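Local coordinates for coat protein (Papaya mosaic virus, PDB 4DOX) that probably packages the viral RNA by assembling, in many copies, into the flexible filamentous capsid of the virus, at residues Leu61-Phe66 with Thr76-Pro81. Sequence-based numbering, arbitrary orientation.
Sequences LELVNF and TTVTGP
Phe66 reaches from a helix to the extended loop of Thr76-Pro81 and, without a hydrogen bond between the two segments, supplies most of the helix's side of the contact, a case of one aromatic ring packed against a chain that turns back past its own helix. The bond to its CB heads toward the loop, and CG lies anti to the backbone N (chi1 171°), which carries the ring outward from the helix. Along one flank of the ring CD1 comes to 3.9 Å from Thr79 O, and CE1, one atom farther out, meets both the amide N and OG1 of Thr79. Along the other flank CE2 packs against Val78 CA at 3.8 Å and also touches the Thr76 methyl CG2, which sits at the ring edge. The tip, CZ, lies 3.4 Å from Thr77 O, again an edge approach, and also nears Thr79 N obliquely. Val78 CG1 lies over one face, 4.2 Å above the plane and displaced toward the rim; the same methyl meets Leu63 CD1 at 4.0 Å, where the two side chains cross at about a right angle. Here, at the surface, the loop that follows helix 56-70 lies back against that helix, and helix 89-98 closes the apolar cluster, with Leu89 touching both Phe66 and Val78 and Val96 touching Leu63.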
ATOM      1  N   LEU A  61      -9.203  -0.184   0.711  1.00 28.21           N
ATOM      2  CA  LEU A  61      -8.922   1.167   0.145  1.00 28.31           C
ATOM      3  C   LEU A  61      -9.365   2.324   1.032  1.00 28.28           C
ATOM      4  O   LEU A  61      -8.886   3.449   0.883  1.00 28.24           O
ATOM      5  CB  LEU A  61      -9.567   1.361  -1.217  1.00 28.89           C
ATOM      6  CG  LEU A  61      -8.752   1.220  -2.497  1.00 28.56           C
ATOM      7  CD1 LEU A  61      -7.298   1.334  -2.270  1.00 26.67           C
ATOM      8  CD2 LEU A  61      -9.082  -0.103  -3.071  1.00 29.04           C
ATOM      9  N   GLU A  62     -10.305   2.045   1.928  1.00 28.34           N
ATOM     10  CA  GLU A  62     -10.760   3.055   2.861  1.00 28.84           C
ATOM     11  C   GLU A  62      -9.662   3.412   3.842  1.00 27.47           C
ATOM     12  O   GLU A  62      -9.504   4.578   4.194  1.00 27.34           O
ATOM     13  CB  GLU A  62     -11.987   2.578   3.604  1.00 30.01           C
ATOM     14  CG  GLU A  62     -13.202   2.457   2.714  1.00 34.35           C
ATOM     15  CD  GLU A  62     -14.367   1.852   3.449  1.00 38.17           C
ATOM     16  OE1 GLU A  62     -14.577   2.188   4.633  1.00 37.42           O
ATOM     17  OE2 GLU A  62     -15.077   1.036   2.828  1.00 42.97           O
ATOM     18  N   LEU A  63      -8.890   2.407   4.255  1.00 26.23           N
ATOM     19  CA  LEU A  63      -7.764   2.633   5.146  1.00 24.94           C
ATOM     20  C   LEU A  63      -6.657   3.321   4.360  1.00 24.76           C
ATOM     21  O   LEU A  63      -6.027   4.281   4.860  1.00 25.73           O
ATOM     22  CB  LEU A  63      -7.273   1.327   5.768  1.00 24.22           C
ATOM     23  CG  LEU A  63      -5.962   1.324   6.562  1.00 22.17           C
ATOM     24  CD1 LEU A  63      -6.044   2.174   7.792  1.00 18.68           C
ATOM     25  CD2 LEU A  63      -5.691  -0.067   6.962  1.00 22.30           C
ATOM     26  N   VAL A  64      -6.454   2.861   3.124  1.00 23.62           N
ATOM     27  CA  VAL A  64      -5.472   3.494   2.232  1.00 22.94           C
ATOM     28  C   VAL A  64      -5.735   4.981   2.029  1.00 23.31           C
ATOM     29  O   VAL A  64      -4.807   5.802   2.098  1.00 23.85           O
ATOM     30  CB  VAL A  64      -5.383   2.780   0.871  1.00 22.83           C
ATOM     31  CG1 VAL A  64      -4.274   3.381   0.054  1.00 21.57           C
ATOM     32  CG2 VAL A  64      -5.184   1.265   1.100  1.00 20.06           C
ATOM     33  N   ASN A  65      -6.990   5.332   1.776  1.00 23.04           N
ATOM     34  CA  ASN A  65      -7.364   6.716   1.667  1.00 23.64           C
ATOM     35  C   ASN A  65      -6.979   7.473   2.918  1.00 24.33           C
ATOM     36  O   ASN A  65      -6.459   8.571   2.851  1.00 24.93           O
ATOM     37  CB  ASN A  65      -8.874   6.832   1.490  1.00 24.39           C
ATOM     38  CG  ASN A  65      -9.318   8.242   1.023  1.00 24.04           C
ATOM     39  OD1 ASN A  65      -8.856   8.767  -0.013  1.00 25.10           O
ATOM     40  ND2 ASN A  65     -10.231   8.835   1.773  1.00 20.82           N
ATOM     41  N   PHE A  66      -7.242   6.888   4.082  1.00 25.23           N
ATOM     42  CA  PHE A  66      -7.028   7.603   5.330  1.00 25.54           C
ATOM     43  C   PHE A  66      -5.544   7.926   5.417  1.00 26.18           C
ATOM     44  O   PHE A  66      -5.176   9.036   5.805  1.00 26.86           O
ATOM     45  CB  PHE A  66      -7.456   6.776   6.551  1.00 25.13           C
ATOM     46  CG  PHE A  66      -7.036   7.404   7.848  1.00 24.56           C
ATOM     47  CD1 PHE A  66      -7.880   8.288   8.514  1.00 23.50           C
ATOM     48  CD2 PHE A  66      -5.758   7.175   8.369  1.00 22.17           C
ATOM     49  CE1 PHE A  66      -7.456   8.908   9.700  1.00 23.70           C
ATOM     50  CE2 PHE A  66      -5.341   7.775   9.543  1.00 21.61           C
ATOM     51  CZ  PHE A  66      -6.170   8.658  10.200  1.00 22.30           C
ATOM     52  N   THR A  76       1.247   6.422  13.352  1.00 44.60           N
ATOM     53  CA  THR A  76       0.074   7.193  12.912  1.00 41.80           C
ATOM     54  C   THR A  76      -1.159   6.744  13.705  1.00 40.38           C
ATOM     55  O   THR A  76      -1.392   5.550  13.862  1.00 39.85           O
ATOM     56  CB  THR A  76      -0.216   6.966  11.387  1.00 40.36           C
ATOM     57  OG1 THR A  76       0.717   7.705  10.593  1.00 40.99           O
ATOM     58  CG2 THR A  76      -1.596   7.428  11.021  1.00 37.92           C
ATOM     59  N   THR A  77      -1.941   7.701  14.198  1.00 39.37           N
ATOM     60  CA  THR A  77      -3.232   7.417  14.842  1.00 37.74           C
ATOM     61  C   THR A  77      -4.354   7.322  13.829  1.00 35.55           C
ATOM     62  O   THR A  77      -4.789   8.312  13.261  1.00 34.52           O
ATOM     63  CB  THR A  77      -3.566   8.497  15.865  1.00 38.97           C
ATOM     64  OG1 THR A  77      -2.353   8.815  16.543  1.00 40.97           O
ATOM     65  CG2 THR A  77      -4.638   8.029  16.877  1.00 36.95           C
ATOM     66  N   VAL A  78      -4.802   6.103  13.621  1.00 34.46           N
ATOM     67  CA  VAL A  78      -5.906   5.829  12.730  1.00 34.33           C
ATOM     68  C   VAL A  78      -7.263   6.067  13.431  1.00 35.64           C
ATOM     69  O   VAL A  78      -7.545   5.454  14.504  1.00 36.95           O
ATOM     70  CB  VAL A  78      -5.770   4.405  12.116  1.00 33.58           C
ATOM     71  CG1 VAL A  78      -6.864   4.163  11.121  1.00 32.17           C
ATOM     72  CG2 VAL A  78      -4.423   4.302  11.400  1.00 31.10           C
ATOM     73  N   THR A  79      -8.082   6.969  12.859  1.00 34.77           N
ATOM     74  CA  THR A  79      -9.400   7.284  13.460  1.00 35.65           C
ATOM     75  C   THR A  79     -10.583   7.120  12.487  1.00 34.96           C
ATOM     76  O   THR A  79     -10.403   6.998  11.264  1.00 33.61           O
ATOM     77  CB  THR A  79      -9.471   8.740  13.967  1.00 36.36           C
ATOM     78  OG1 THR A  79      -9.425   9.625  12.826  1.00 37.71           O
ATOM     79  CG2 THR A  79      -8.338   9.050  14.923  1.00 35.95           C
ATOM     80  N   GLY A  80     -11.793   7.175  13.030  1.00 35.14           N
ATOM     81  CA  GLY A  80     -12.971   7.147  12.184  1.00 35.55           C
ATOM     82  C   GLY A  80     -13.472   5.765  11.758  1.00 35.74           C
ATOM     83  O   GLY A  80     -12.735   4.760  11.828  1.00 34.65           O
ATOM     84  N   PRO A  81     -14.744   5.713  11.321  1.00 36.38           N
ATOM     85  CA  PRO A  81     -15.431   4.469  10.956  1.00 36.99           C
ATOM     86  C   PRO A  81     -15.044   3.993   9.551  1.00 36.38           C
ATOM     87  O   PRO A  81     -14.521   4.777   8.760  1.00 36.34           O
ATOM     88  CB  PRO A  81     -16.909   4.881  10.956  1.00 37.68           C
ATOM     89  CG  PRO A  81     -16.846   6.354  10.509  1.00 37.65           C
ATOM     90  CD  PRO A  81     -15.610   6.905  11.169  1.00 36.29           C
TER